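PDB 5V6F: hemolysin-related protein from Vibrio cholerae serotype O1, which binds mannose-containing glycans through this beta-prism lectin domain, the second in the protein, and probably serves in biofilm attachment to mammalian glycans. Local coordinates for residues Tyr26-Phe31 / Gly54-Pro59; Gly30-Ala35 / Gly128-Gly133. All blocks are in the same frame, centred on the assembly; numbering follows the deposited sequence.

Contact 1: Tyr26-Phe31 / Gly54-Pro59; sequences YLRSGF and GVLRAP. With MAN (alpha-D-mannopyranose), chain B; BMA (beta-D-mannopyranose), chain C.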
loop_
_atom_site.group_PDB
_atom_site.type_symbol
_atom_site.label_atom_id
_atom_site.label_comp_id
_atom_site.label_asym_id
_atom_site.label_seq_id
_atom_site.Cartn_x
_atom_site.Cartn_y
_atom_site.Cartn_z
ATOM N N TYR A 26 -0.085 8.208 -1.013
ATOM C CA TYR A 26 -1.201 8.206 -1.949
ATOM C C TYR A 26 -1.400 6.806 -2.513
ATOM O O TYR A 26 -0.429 6.092 -2.786
ATOM C CB TYR A 26 -0.965 9.194 -3.096
ATOM C CG TYR A 26 -1.205 10.643 -2.741
ATOM C CD1 TYR A 26 -0.181 11.436 -2.238
ATOM C CD2 TYR A 26 -2.455 11.225 -2.924
ATOM C CE1 TYR A 26 -0.400 12.769 -1.917
ATOM C CE2 TYR A 26 -2.681 12.553 -2.602
ATOM C CZ TYR A 26 -1.651 13.318 -2.099
ATOM O OH TYR A 26 -1.868 14.644 -1.784
ATOM N N LEU A 27 -2.662 6.422 -2.696
ATOM C CA LEU A 27 -3.002 5.112 -3.224
ATOM C C LEU A 27 -4.135 5.231 -4.229
ATOM O O LEU A 27 -5.063 6.024 -4.042
ATOM C CB LEU A 27 -3.431 4.146 -2.115
ATOM C CG LEU A 27 -2.420 3.856 -1.007
ATOM C CD1 LEU A 27 -2.588 4.826 0.159
ATOM C CD2 LEU A 27 -2.557 2.412 -0.550
ATOM N N ARG A 28 -4.041 4.444 -5.300
ATOM C CA ARG A 28 -5.187 4.102 -6.130
ATOM C C ARG A 28 -5.629 2.695 -5.761
ATOM O O ARG A 28 -4.792 1.796 -5.621
ATOM C CB ARG A 28 -4.850 4.182 -7.620
ATOM C CG ARG A 28 -4.920 5.591 -8.189
ATOM C CD ARG A 28 -4.879 5.598 -9.719
ATOM N NE ARG A 28 -3.514 5.560 -10.252
ATOM C CZ ARG A 28 -2.907 4.481 -10.751
ATOM N NH1 ARG A 28 -3.519 3.302 -10.799
ATOM N NH2 ARG A 28 -1.668 4.583 -11.210
ATOM N N SER A 29 -6.935 2.503 -5.587
ATOM C CA SER A 29 -7.436 1.210 -5.158
ATOM C C SER A 29 -8.832 0.983 -5.718
ATOM O O SER A 29 -9.562 1.926 -6.042
ATOM C CB SER A 29 -7.451 1.091 -3.624
ATOM O OG SER A 29 -8.388 1.986 -3.036
ATOM N N GLY A 30 -9.184 -0.297 -5.822
ATOM C CA GLY A 30 -10.519 -0.748 -6.169
ATOM C C GLY A 30 -10.836 -1.997 -5.372
ATOM O O GLY A 30 -10.967 -1.925 -4.146
ATOM N N PHE A 31 -10.957 -3.146 -6.046
ATOM C CA PHE A 31 -11.011 -4.434 -5.360
ATOM C C PHE A 31 -9.645 -4.877 -4.858
ATOM O O PHE A 31 -9.560 -5.870 -4.125
ATOM C CB PHE A 31 -11.569 -5.527 -6.280
ATOM C CG PHE A 31 -13.028 -5.365 -6.639
ATOM C CD1 PHE A 31 -13.760 -4.267 -6.216
ATOM C CD2 PHE A 31 -13.662 -6.325 -7.412
ATOM C CE1 PHE A 31 -15.094 -4.129 -6.556
ATOM C CE2 PHE A 31 -14.996 -6.195 -7.753
ATOM C CZ PHE A 31 -15.712 -5.093 -7.323
ATOM N N GLY A 54 -8.195 1.516 -10.620
ATOM C CA GLY A 54 -8.757 1.963 -9.366
ATOM C C GLY A 54 -9.023 3.461 -9.345
ATOM O O GLY A 54 -9.005 4.158 -10.363
ATOM N N VAL A 55 -9.274 3.947 -8.131
ATOM C CA VAL A 55 -9.628 5.334 -7.861
ATOM C C VAL A 55 -8.594 5.909 -6.908
ATOM O O VAL A 55 -8.190 5.243 -5.950
ATOM C CB VAL A 55 -11.043 5.442 -7.250
ATOM C CG1 VAL A 55 -11.377 6.888 -6.905
ATOM C CG2 VAL A 55 -12.081 4.851 -8.193
ATOM N N LEU A 56 -8.166 7.146 -7.168
ATOM C CA LEU A 56 -7.238 7.814 -6.265
ATOM C C LEU A 56 -7.966 8.166 -4.974
ATOM O O LEU A 56 -8.990 8.859 -4.995
ATOM C CB LEU A 56 -6.653 9.067 -6.911
ATOM C CG LEU A 56 -5.646 9.829 -6.040
ATOM C CD1 LEU A 56 -4.350 9.039 -5.895
ATOM C CD2 LEU A 56 -5.367 11.214 -6.604
ATOM N N ARG A 57 -7.441 7.684 -3.860
ATOM C CA ARG A 57 -8.071 7.850 -2.561
ATOM C C ARG A 57 -7.461 9.037 -1.830
ATOM O O ARG A 57 -6.403 9.552 -2.194
ATOM C CB ARG A 57 -7.917 6.573 -1.731
ATOM C CG ARG A 57 -8.393 5.315 -2.444
ATOM C CD ARG A 57 -9.899 5.338 -2.652
ATOM N NE ARG A 57 -10.369 4.219 -3.459
ATOM C CZ ARG A 57 -11.638 4.033 -3.812
ATOM N NH1 ARG A 57 -12.573 4.887 -3.413
ATOM N NH2 ARG A 57 -11.974 2.989 -4.557
ATOM N N ALA A 58 -8.154 9.476 -0.787
ATOM C CA ALA A 58 -7.596 10.494 0.082
ATOM C C ALA A 58 -6.264 10.003 0.641
ATOM O O ALA A 58 -6.132 8.817 0.975
ATOM C CB ALA A 58 -8.563 10.817 1.221
ATOM N N PRO A 59 -5.255 10.866 0.743
ATOM C CA PRO A 59 -3.939 10.405 1.190
ATOM C C PRO A 59 -3.927 10.032 2.662
ATOM O O PRO A 59 -4.724 10.523 3.466
ATOM C CB PRO A 59 -3.028 11.608 0.918
ATOM C CG PRO A 59 -3.937 12.781 0.965
ATOM C CD PRO A 59 -5.250 12.303 0.417
HETATM C C1 MAN B . -11.801 -2.979 -9.804
HETATM C C2 MAN B . -11.719 -1.606 -10.452
HETATM C C3 MAN B . -10.417 -1.503 -11.229
HETATM C C4 MAN B . -9.204 -1.897 -10.347
HETATM C C5 MAN B . -9.442 -3.268 -9.660
HETATM C C6 MAN B . -8.361 -3.648 -8.640
HETATM O O2 MAN B . -11.679 -0.574 -9.473
HETATM O O3 MAN B . -10.242 -0.195 -11.769
HETATM O O4 MAN B . -8.043 -1.992 -11.151
HETATM O O5 MAN B . -10.704 -3.242 -8.975
HETATM O O6 MAN B . -8.272 -2.612 -7.664
HETATM C C1 BMA C . -13.590 -7.097 -13.083
HETATM C C2 BMA C . -12.555 -6.955 -14.193
HETATM C C3 BMA C . -11.137 -6.963 -13.574
HETATM C C4 BMA C . -11.014 -6.032 -12.361
HETATM C C5 BMA C . -12.192 -6.233 -11.390
HETATM C C6 BMA C . -12.226 -5.214 -10.287
HETATM O O1 BMA C . -14.872 -6.956 -13.647
HETATM O O2 BMA C . -12.722 -5.724 -14.886
HETATM O O3 BMA C . -10.148 -6.577 -14.506
HETATM O O4 BMA C . -9.762 -6.282 -11.699
HETATM O O5 BMA C . -13.428 -6.102 -12.122
HETATM O O6 BMA C . -11.935 -3.945 -10.852
HETATM O O HOH W 1 -4.484 7.994 -1.159
#
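Arg57 reaches back to Ser29 because its chain bends at chi2 (-67°), and beyond the bend NE and NH2 meet the serine, while Ser29 keeps OG between its backbone N and carbonyl carbon (chi1 66°), on the side where the guanidinium arrives. The arginine grips the serine side-on with two nitrogens: NE donates to Ser29 OG at 3.0 Å, and NH2 donates to Ser29 O at 3.0 Å, both partners tilted somewhat from the guanidinium plane. Val55 N also donates to Ser29 O, at 2.9 Å, and the two donors approach from opposite faces of the carbonyl plane, so this one oxygen is clamped between a side chain and a backbone. Val55 CB sits over the centre of the guanidinium, which is thereby held against its own strand.

Ser29 and Val55 form an antiparallel hydrogen-bonded pair; Arg28 and Leu56, beside them, form a non-hydrogen-bonded one. Further along, Arg57 N donates almost straight to Leu27 O at 2.9 Å, and a water takes the N-H of Leu27 and gives a weak bond to Arg57 O, filling in where direct strand pairing lapses. At the far end the Tyr26 ring receives Pro59 CB over the centre of one face, 3.7 Å from the centroid, a CH-pi contact, and Leu56 CD1 lies 4.1 Å from Tyr26 CD2. At the other end the strands open onto the glycan: Gly54 N donates to mannose O3 (2.9 Å) and Phe31 N to mannose O5. Gly54 CA packs against Ser29 O at 3.4 Å.

Arg28 NH1 hydrogen-bonds to Gly53 O and Gly46 O, tying strand 24-29 to these loops. Strand 55-61 is one outermost strand of its four-stranded sheet, strand 24-29 lies between it and 33-37, and Leu27, Ser29 and Arg57 rest on Leu97 of strand 94-98.

Contact 2: Gly30-Ala35 / Gly128-Gly133; sequences GFAIDA and GWLVEG. With MAN (alpha-D-mannopyranose), chain B; BMA (beta-D-mannopyranose), chain C.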
loop_
_atom_site.group_PDB
_atom_site.type_symbol
_atom_site.label_atom_id
_atom_site.label_comp_id
_atom_site.label_asym_id
_atom_site.label_seq_id
_atom_site.Cartn_x
_atom_site.Cartn_y
_atom_site.Cartn_z
ATOM N N GLY A 30 -9.184 -0.297 -5.822
ATOM C CA GLY A 30 -10.519 -0.748 -6.169
ATOM C C GLY A 30 -10.836 -1.997 -5.372
ATOM O O GLY A 30 -10.967 -1.925 -4.146
ATOM N N PHE A 31 -10.957 -3.146 -6.046
ATOM C CA PHE A 31 -11.011 -4.434 -5.360
ATOM C C PHE A 31 -9.645 -4.877 -4.858
ATOM O O PHE A 31 -9.560 -5.870 -4.125
ATOM C CB PHE A 31 -11.569 -5.527 -6.280
ATOM C CG PHE A 31 -13.028 -5.365 -6.639
ATOM C CD1 PHE A 31 -13.760 -4.267 -6.216
ATOM C CD2 PHE A 31 -13.662 -6.325 -7.412
ATOM C CE1 PHE A 31 -15.094 -4.129 -6.556
ATOM C CE2 PHE A 31 -14.996 -6.195 -7.753
ATOM C CZ PHE A 31 -15.712 -5.093 -7.323
ATOM N N ALA A 32 -8.583 -4.178 -5.247
ATOM C CA ALA A 32 -7.225 -4.468 -4.804
ATOM C C ALA A 32 -6.494 -3.138 -4.665
ATOM O O ALA A 32 -7.097 -2.066 -4.776
ATOM C CB ALA A 32 -6.521 -5.419 -5.779
ATOM N N ILE A 33 -5.191 -3.202 -4.414
ATOM C CA ILE A 33 -4.348 -2.013 -4.357
ATOM C C ILE A 33 -3.671 -1.867 -5.716
ATOM O O ILE A 33 -2.844 -2.701 -6.107
ATOM C CB ILE A 33 -3.326 -2.093 -3.215
ATOM C CG1 ILE A 33 -4.031 -2.220 -1.854
ATOM C CG2 ILE A 33 -2.399 -0.876 -3.242
ATOM C CD1 ILE A 33 -5.037 -1.113 -1.527
ATOM N N ASP A 34 -4.017 -0.801 -6.444
ATOM C CA ASP A 34 -3.523 -0.604 -7.802
ATOM C C ASP A 34 -2.174 0.104 -7.848
ATOM O O ASP A 34 -1.330 -0.235 -8.686
ATOM C CB ASP A 34 -4.536 0.200 -8.625
ATOM C CG ASP A 34 -5.848 -0.536 -8.817
ATOM O OD1 ASP A 34 -6.707 -0.474 -7.912
ATOM O OD2 ASP A 34 -6.019 -1.176 -9.879
ATOM N N ALA A 35 -1.949 1.081 -6.969
ATOM C CA ALA A 35 -0.724 1.866 -7.016
ATOM C C ALA A 35 -0.513 2.588 -5.691
ATOM O O ALA A 35 -1.475 2.933 -4.999
ATOM C CB ALA A 35 -0.759 2.881 -8.162
ATOM N N GLY A 128 3.423 -3.940 -12.997
ATOM C CA GLY A 128 2.762 -3.140 -14.010
ATOM C C GLY A 128 1.251 -3.212 -14.005
ATOM O O GLY A 128 0.620 -2.565 -14.848
ATOM N N TRP A 129 0.647 -3.979 -13.097
ATOM C CA TRP A 129 -0.806 -4.062 -12.989
ATOM C C TRP A 129 -1.288 -3.664 -11.602
ATOM O O TRP A 129 -2.095 -2.735 -11.479
ATOM C CB TRP A 129 -1.277 -5.481 -13.337
ATOM C CG TRP A 129 -2.766 -5.688 -13.215
ATOM C CD1 TRP A 129 -3.747 -4.746 -13.355
ATOM C CD2 TRP A 129 -3.433 -6.921 -12.928
ATOM N NE1 TRP A 129 -4.983 -5.319 -13.172
ATOM C CE2 TRP A 129 -4.818 -6.654 -12.910
ATOM C CE3 TRP A 129 -2.996 -8.226 -12.684
ATOM C CZ2 TRP A 129 -5.764 -7.643 -12.654
ATOM C CZ3 TRP A 129 -3.935 -9.204 -12.431
ATOM C CH2 TRP A 129 -5.303 -8.908 -12.418
ATOM N N LEU A 130 -0.828 -4.342 -10.554
ATOM C CA LEU A 130 -1.219 -4.057 -9.184
ATOM C C LEU A 130 0.036 -3.953 -8.328
ATOM O O LEU A 130 1.160 -4.140 -8.803
ATOM C CB LEU A 130 -2.161 -5.140 -8.645
ATOM C CG LEU A 130 -3.443 -5.341 -9.455
ATOM C CD1 LEU A 130 -4.142 -6.611 -9.032
ATOM C CD2 LEU A 130 -4.369 -4.145 -9.298
ATOM N N VAL A 131 -0.164 -3.644 -7.052
ATOM C CA VAL A 131 0.925 -3.604 -6.088
ATOM C C VAL A 131 1.077 -4.992 -5.487
ATOM O O VAL A 131 0.143 -5.518 -4.872
ATOM C CB VAL A 131 0.664 -2.556 -4.998
ATOM C CG1 VAL A 131 1.711 -2.654 -3.890
ATOM C CG2 VAL A 131 0.657 -1.162 -5.607
ATOM N N GLU A 132 2.252 -5.590 -5.666
ATOM C CA GLU A 132 2.531 -6.866 -5.026
ATOM C C GLU A 132 3.031 -6.709 -3.597
ATOM O O GLU A 132 2.750 -7.569 -2.757
ATOM C CB GLU A 132 3.550 -7.658 -5.844
ATOM C CG GLU A 132 2.940 -8.334 -7.065
ATOM C CD GLU A 132 2.644 -7.364 -8.192
ATOM O OE1 GLU A 132 3.582 -6.671 -8.640
ATOM O OE2 GLU A 132 1.478 -7.294 -8.634
ATOM N N GLY A 133 3.752 -5.631 -3.292
ATOM C CA GLY A 133 4.260 -5.448 -1.944
ATOM C C GLY A 133 4.655 -4.011 -1.685
ATOM O O GLY A 133 4.784 -3.202 -2.605
HETATM C C1 MAN B . -11.801 -2.979 -9.804
HETATM C C2 MAN B . -11.719 -1.606 -10.452
HETATM C C3 MAN B . -10.417 -1.503 -11.229
HETATM C C4 MAN B . -9.204 -1.897 -10.347
HETATM C C5 MAN B . -9.442 -3.268 -9.660
HETATM C C6 MAN B . -8.361 -3.648 -8.640
HETATM O O2 MAN B . -11.679 -0.574 -9.473
HETATM O O3 MAN B . -10.242 -0.195 -11.769
HETATM O O4 MAN B . -8.043 -1.992 -11.151
HETATM O O5 MAN B . -10.704 -3.242 -8.975
HETATM O O6 MAN B . -8.272 -2.612 -7.664
HETATM C C1 BMA C . -13.590 -7.097 -13.083
HETATM C C2 BMA C . -12.555 -6.955 -14.193
HETATM C C3 BMA C . -11.137 -6.963 -13.574
HETATM C C4 BMA C . -11.014 -6.032 -12.361
HETATM C C5 BMA C . -12.192 -6.233 -11.390
HETATM C C6 BMA C . -12.226 -5.214 -10.287
HETATM O O1 BMA C . -14.872 -6.956 -13.647
HETATM O O2 BMA C . -12.722 -5.724 -14.886
HETATM O O3 BMA C . -10.148 -6.577 -14.506
HETATM O O4 BMA C . -9.762 -6.282 -11.699
HETATM O O5 BMA C . -13.428 -6.102 -12.122
HETATM O O6 BMA C . -11.935 -3.945 -10.852
HETATM O O HOH W 2 -4.508 -1.668 -12.100
#
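Asp34 and Leu130 meet where the sugar site joins the core, Leu130 CD2 lying 3.4 Å from Asp34 OD2. Asp34 CG lies anti to the carbonyl carbon, beside the backbone N (chi1 -64°), and from there the carboxylate takes two mannose hydroxyls, one on each oxygen: O6 donates to OD1 at 2.7 Å and O4 to OD2 at 2.5 Å. Mannose O6 is also reached by Ala32 N, so backbone and side chain fix it together. A water donates both to Asp34 OD2 and to Trp129 O, bridging the carboxylate to the second segment.

Behind this shell, Leu130 CD1 lies over the centre of one face of the Trp129 ring, 3.8 Å above its plane, and Ala32 CB approaches the same methyl. The indole touches a further mannose of the trisaccharide. Val131 N donates to Ile33 O at 3.0 Å, nearly straight, the direct hydrogen bond between the segments. Ile33 and Val131 pack through their CG2 methyls, and Val131 CG2 also reaches Ala35 CA.

Asp34 and Ala35 form a classic beta bulge opposite Arg28. Strands 33-35 and 131-133 belong to different sheets and cross at 100°; Ile82 of strand 80-89, in the third sheet, bonds through its backbone to both Ile33 and Val131.

Contacts 1 and 2 lie with centres 10 Å apart and share Gly30 and Phe31, part of the turn between strands 24-29 and 33-37. From this turn contact 1 runs on to 54-59 within the same four-stranded sheet, whereas contact 2 reaches 128-133, near the C-terminus, in another sheet of the beta-prism. They touch directly: Arg28 O lies 2.8 Å from Asp34 N, and Asp34 OD1 packs against Ser29 CA and Gly54 CA. Both end at the same bound mannose, gripped by Gly54 from one contact and Asp34 from the other. The glycan pocket is thus assembled from loops and strand ends distant in sequence, gathered at one end of the prism.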